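Local coordinates for D7 protein (Anopheles stephensi, PDB 3NHI), which binds and sequesters host cysteinyl leukotrienes and, as stable analogues show, thromboxane A2, so modulating the mosquito's blood feeding, at residues 49-52 with 53-57; 12-15 with 16-20. One frame throughout, in Å; residues are numbered along the deposited sequence.

Contact 1. Residues 49-52 with 53-57; sequences HCYA and KCVLT. With EAH ((5S,7E,9E,11Z,14Z)-5-hydroxyicosa-7,9,11,14-tetraenoic acid), chain B.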
# COMPACT_ATOMS: atom_id res chain seq x y z
N HIS A 49 13.85 10.14 -10.64
CA HIS A 49 14.65 8.92 -10.68
C HIS A 49 14.28 8.00 -9.52
O HIS A 49 14.04 6.81 -9.72
CB HIS A 49 16.16 9.19 -10.62
CG HIS A 49 16.68 10.08 -11.70
ND1 HIS A 49 17.86 10.79 -11.56
CD2 HIS A 49 16.20 10.40 -12.93
CE1 HIS A 49 18.08 11.49 -12.65
NE2 HIS A 49 17.09 11.27 -13.50
N CYS A 50 14.22 8.56 -8.31
CA CYS A 50 13.94 7.71 -7.16
C CYS A 50 12.48 7.31 -7.07
O CYS A 50 12.15 6.24 -6.54
CB CYS A 50 14.44 8.34 -5.87
SG CYS A 50 16.25 8.41 -5.75
N TYR A 51 11.59 8.15 -7.61
CA TYR A 51 10.20 7.75 -7.75
C TYR A 51 10.08 6.51 -8.65
O TYR A 51 9.41 5.53 -8.29
CB TYR A 51 9.34 8.90 -8.27
CG TYR A 51 7.93 8.47 -8.59
CD1 TYR A 51 7.03 8.18 -7.57
CD2 TYR A 51 7.50 8.37 -9.91
CE1 TYR A 51 5.72 7.78 -7.87
CE2 TYR A 51 6.22 7.97 -10.22
CZ TYR A 51 5.34 7.68 -9.20
OH TYR A 51 4.06 7.29 -9.52
N ALA A 52 10.77 6.53 -9.79
CA ALA A 52 10.79 5.39 -10.70
C ALA A 52 11.33 4.13 -10.01
O ALA A 52 10.73 3.06 -10.12
CB ALA A 52 11.60 5.71 -11.94
N LYS A 53 12.43 4.27 -9.28
CA LYS A 53 12.98 3.13 -8.55
C LYS A 53 11.96 2.60 -7.53
O LYS A 53 11.79 1.39 -7.40
CB LYS A 53 14.30 3.51 -7.85
CG LYS A 53 14.83 2.37 -6.97
CD LYS A 53 16.24 2.62 -6.45
CE LYS A 53 16.70 1.42 -5.62
NZ LYS A 53 18.11 1.55 -5.14
N CYS A 54 11.28 3.51 -6.84
CA CYS A 54 10.26 3.11 -5.87
C CYS A 54 9.17 2.26 -6.52
O CYS A 54 8.79 1.21 -5.98
CB CYS A 54 9.68 4.36 -5.21
SG CYS A 54 8.47 4.02 -3.90
N VAL A 55 8.67 2.70 -7.67
CA VAL A 55 7.58 1.98 -8.31
C VAL A 55 8.05 0.65 -8.89
O VAL A 55 7.37 -0.37 -8.73
CB VAL A 55 6.87 2.83 -9.36
CG1 VAL A 55 5.78 2.03 -10.09
CG2 VAL A 55 6.25 4.06 -8.71
N LEU A 56 9.22 0.65 -9.52
CA LEU A 56 9.77 -0.60 -10.06
C LEU A 56 9.98 -1.63 -8.94
O LEU A 56 9.71 -2.83 -9.12
CB LEU A 56 11.09 -0.34 -10.81
CG LEU A 56 10.96 0.40 -12.15
CD1 LEU A 56 12.30 0.99 -12.56
CD2 LEU A 56 10.44 -0.53 -13.24
N THR A 57 10.44 -1.16 -7.78
CA THR A 57 10.64 -2.04 -6.64
C THR A 57 9.31 -2.54 -6.08
O THR A 57 9.15 -3.72 -5.84
CB THR A 57 11.45 -1.31 -5.55
OG1 THR A 57 12.72 -0.94 -6.10
CG2 THR A 57 11.67 -2.21 -4.31
O1 EAH B . -7.73 3.29 -9.48
C1 EAH B . -6.72 3.93 -9.84
O2 EAH B . -6.51 5.12 -9.49
C2 EAH B . -5.71 3.24 -10.74
C3 EAH B . -4.74 4.25 -11.36
C4 EAH B . -3.47 4.40 -10.53
C5 EAH B . -2.55 5.43 -11.16
O3 EAH B . -2.02 4.92 -12.27
C6 EAH B . -1.43 5.80 -10.18
C7 EAH B . -0.40 6.71 -10.83
C8 EAH B . 0.88 5.95 -11.08
C9 EAH B . 1.78 6.76 -11.90
C10 EAH B . 2.84 6.05 -12.28
C11 EAH B . 3.70 6.91 -13.10
C12 EAH B . 4.81 6.48 -13.71
C13 EAH B . 5.32 5.06 -13.60
C14 EAH B . 6.35 5.02 -12.49
C15 EAH B . 7.50 4.35 -12.55
C16 EAH B . 7.94 3.55 -13.75
C17 EAH B . 7.67 2.08 -13.47
C18 EAH B . 6.33 1.65 -14.05
C19 EAH B . 6.25 0.14 -14.17
C20 EAH B . 4.89 -0.29 -14.65
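Four consecutive i to i+4 backbone hydrogen bonds join residues 49-52 to 53-57, from K53 N to H49 O through to L56 N to A52 O (2.9 Å, N-H...O 172°), the regular pattern of an alpha-helix. At the next carbonyl along, K53 O accepts twice from T57: from the backbone N, and from OG1 at 2.8 Å, which arrives above the carbonyl plane, on the face opposite to that used by N. The principal side-chain pairing is Y51 with V55. Y51 reaches the next turn because its CG is swung away from the backbone N (chi1 173°), and V55 CG2 sits over one ring face, offset toward the rim. At 4.0 Å from the ring centroid and 23° off the normal, this methyl makes a CH-pi contact. The helix is 46-58 of an all-helical, disulfide-linked odorant-binding-protein fold, and it lines the lipid pocket with one side. Y51 OH lies 3.3 Å from C10 of the bound hydroxyeicosatetraenoic acid, in the conjugated triene, while C11 meets the ring edge in plane. V55 CB approaches C15 at 3.6 Å, and L56 CD2 follows the saturated tail, 3.8 Å from C17. At A52 the closest approach to the lipid is made by backbone CA, 3.9 Å from C15. Y51, part of the thromboxane A2 site in another complex of this protein, stacks its ring on W36. Away from the lipid, C50 is disulfide-bonded to C109, and K53 extends fully to place NZ in a hydrogen bond with G107 O.

Contact 2. Residues 12-15 with 16-20; sequences LYVY and KRCYE. With EAH ((5S,7E,9E,11Z,14Z)-5-hydroxyicosa-7,9,11,14-tetraenoic acid), chain B.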
# COMPACT_ATOMS: atom_id res chain seq x y z
N LEU A 12 -2.13 -0.21 -6.47
CA LEU A 12 -2.51 1.13 -6.02
C LEU A 12 -1.72 1.53 -4.78
O LEU A 12 -1.29 2.69 -4.64
CB LEU A 12 -4.01 1.22 -5.75
CG LEU A 12 -4.56 2.65 -5.66
CD1 LEU A 12 -4.44 3.41 -6.98
CD2 LEU A 12 -6.01 2.63 -5.20
N TYR A 13 -1.51 0.57 -3.87
CA TYR A 13 -0.70 0.81 -2.69
C TYR A 13 0.71 1.25 -3.06
O TYR A 13 1.23 2.24 -2.51
CB TYR A 13 -0.64 -0.44 -1.80
CG TYR A 13 0.19 -0.20 -0.56
CD1 TYR A 13 -0.41 0.26 0.62
CD2 TYR A 13 1.57 -0.39 -0.57
CE1 TYR A 13 0.36 0.53 1.74
CE2 TYR A 13 2.34 -0.12 0.54
CZ TYR A 13 1.73 0.33 1.70
OH TYR A 13 2.50 0.60 2.82
N VAL A 14 1.33 0.54 -4.00
CA VAL A 14 2.65 0.92 -4.48
C VAL A 14 2.67 2.33 -5.06
O VAL A 14 3.53 3.14 -4.70
CB VAL A 14 3.17 -0.10 -5.52
CG1 VAL A 14 4.42 0.45 -6.23
CG2 VAL A 14 3.46 -1.42 -4.84
N TYR A 15 1.72 2.64 -5.93
CA TYR A 15 1.71 3.98 -6.53
C TYR A 15 1.57 5.06 -5.46
O TYR A 15 2.34 6.02 -5.45
CB TYR A 15 0.61 4.13 -7.59
CG TYR A 15 0.67 3.10 -8.71
CD1 TYR A 15 1.88 2.83 -9.37
CD2 TYR A 15 -0.47 2.42 -9.12
CE1 TYR A 15 1.95 1.89 -10.39
CE2 TYR A 15 -0.41 1.47 -10.15
CZ TYR A 15 0.80 1.22 -10.78
OH TYR A 15 0.90 0.29 -11.78
N LYS A 16 0.62 4.89 -4.55
CA LYS A 16 0.33 5.95 -3.58
C LYS A 16 1.45 6.09 -2.56
O LYS A 16 1.81 7.21 -2.19
CB LYS A 16 -1.04 5.78 -2.93
CG LYS A 16 -1.18 4.62 -1.94
CD LYS A 16 -1.11 5.08 -0.48
CE LYS A 16 -1.42 3.91 0.47
NZ LYS A 16 -1.44 4.36 1.89
N ARG A 17 2.02 4.98 -2.12
CA ARG A 17 3.13 5.04 -1.17
C ARG A 17 4.36 5.69 -1.81
O ARG A 17 5.06 6.48 -1.17
CB ARG A 17 3.45 3.67 -0.57
CG ARG A 17 4.68 3.63 0.33
CD ARG A 17 4.61 4.63 1.49
NE ARG A 17 5.72 4.38 2.41
CZ ARG A 17 5.65 3.60 3.49
NH1 ARG A 17 4.51 3.00 3.80
NH2 ARG A 17 6.72 3.43 4.24
N CYS A 18 4.61 5.38 -3.07
CA CYS A 18 5.72 6.01 -3.77
C CYS A 18 5.49 7.51 -3.96
O CYS A 18 6.43 8.28 -3.81
CB CYS A 18 6.03 5.31 -5.09
SG CYS A 18 6.73 3.66 -4.89
N TYR A 19 4.26 7.92 -4.27
CA TYR A 19 3.93 9.35 -4.29
C TYR A 19 4.23 9.98 -2.93
O TYR A 19 4.87 11.03 -2.85
CB TYR A 19 2.46 9.59 -4.64
CG TYR A 19 2.10 9.68 -6.11
CD1 TYR A 19 1.67 10.88 -6.67
CD2 TYR A 19 2.13 8.55 -6.93
CE1 TYR A 19 1.31 10.97 -8.01
CE2 TYR A 19 1.77 8.63 -8.28
CZ TYR A 19 1.36 9.84 -8.80
OH TYR A 19 1.01 9.91 -10.12
N GLU A 20 3.77 9.35 -1.86
CA GLU A 20 4.00 9.89 -0.51
C GLU A 20 5.48 10.08 -0.21
O GLU A 20 5.89 11.08 0.40
CB GLU A 20 3.37 9.00 0.56
CG GLU A 20 1.86 9.04 0.59
CD GLU A 20 1.25 8.03 1.54
OE1 GLU A 20 0.01 7.92 1.53
OE2 GLU A 20 1.99 7.34 2.28
O1 EAH B . -7.73 3.29 -9.48
C1 EAH B . -6.72 3.93 -9.84
O2 EAH B . -6.51 5.12 -9.49
C2 EAH B . -5.71 3.24 -10.74
C3 EAH B . -4.74 4.25 -11.36
C4 EAH B . -3.47 4.40 -10.53
C5 EAH B . -2.55 5.43 -11.16
O3 EAH B . -2.02 4.92 -12.27
C6 EAH B . -1.43 5.80 -10.18
C7 EAH B . -0.40 6.71 -10.83
C8 EAH B . 0.88 5.95 -11.08
C9 EAH B . 1.78 6.76 -11.90
C10 EAH B . 2.84 6.05 -12.28
C11 EAH B . 3.70 6.91 -13.10
C12 EAH B . 4.81 6.48 -13.71
C13 EAH B . 5.32 5.06 -13.60
C14 EAH B . 6.35 5.02 -12.49
C15 EAH B . 7.50 4.35 -12.55
C16 EAH B . 7.94 3.55 -13.75
C17 EAH B . 7.67 2.08 -13.47
C18 EAH B . 6.33 1.65 -14.05
C19 EAH B . 6.25 0.14 -14.17
C20 EAH B . 4.89 -0.29 -14.65
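R17 N to Y13 O and Y19 N to Y15 O, both 2.9 Å with N-H...O angles of 163°, are two of the four i to i+4 bonds that join residues 12-15 to 16-20. The run belongs to helix 8-22 of the odorant-binding-protein fold, and one side of it lines the lipid site. At the polar ends, R17 forms salt bridges with D21 and E209, whereas the K16 NZ to E20 OE1 bridge is long at 3.9 Å; E20 is also paired with R212. Y13 and R17 run alongside each other out from the helix, with R17 CB over one ring face and the ring and guanidinium planes 57° apart. A kink at its second torsion (chi2 101°) carries K16 CE to 3.8 Å from Y13 CD1; K16 also makes a cation-pi contact with Y268. Toward the lipid, the aromatic side chains take over. C8 of the fatty acid lies over a face of the Y15 ring, whose OH is anchored on Y131 O. Y19, its hydroxyl bonded to N37, adds OH at 3.6 Å from lipid C7. Near the acid end, L12 CD1 is 3.7 Å from carboxylate O2. The Y19 ring also turns its edge to the backbone, with CD2 2.9 Å from Y15 O near the ring plane.

In the fold
Contact 2 comes first along the chain, on helix 8-22, and contact 1 follows on helix 46-58, with helix 28-37 between them. Their centres are 10 Å apart, and the C18-C54 disulfide (SG to SG 2.0 Å) ties the two helices together directly. Beside it the rings of Y19 and Y51 meet edge-to-face, and C18 packs on V55. Both contacts touch the same lipid: residues 12-20 meet its carboxylate end and the start of the triene, residues 49-57 the later part of the triene, the C14-C15 double bond and the tail, the two overlapping near C9. The two joined helices together line one part of the pocket, while K151, W39 and G133 hydrogen-bond the ligand.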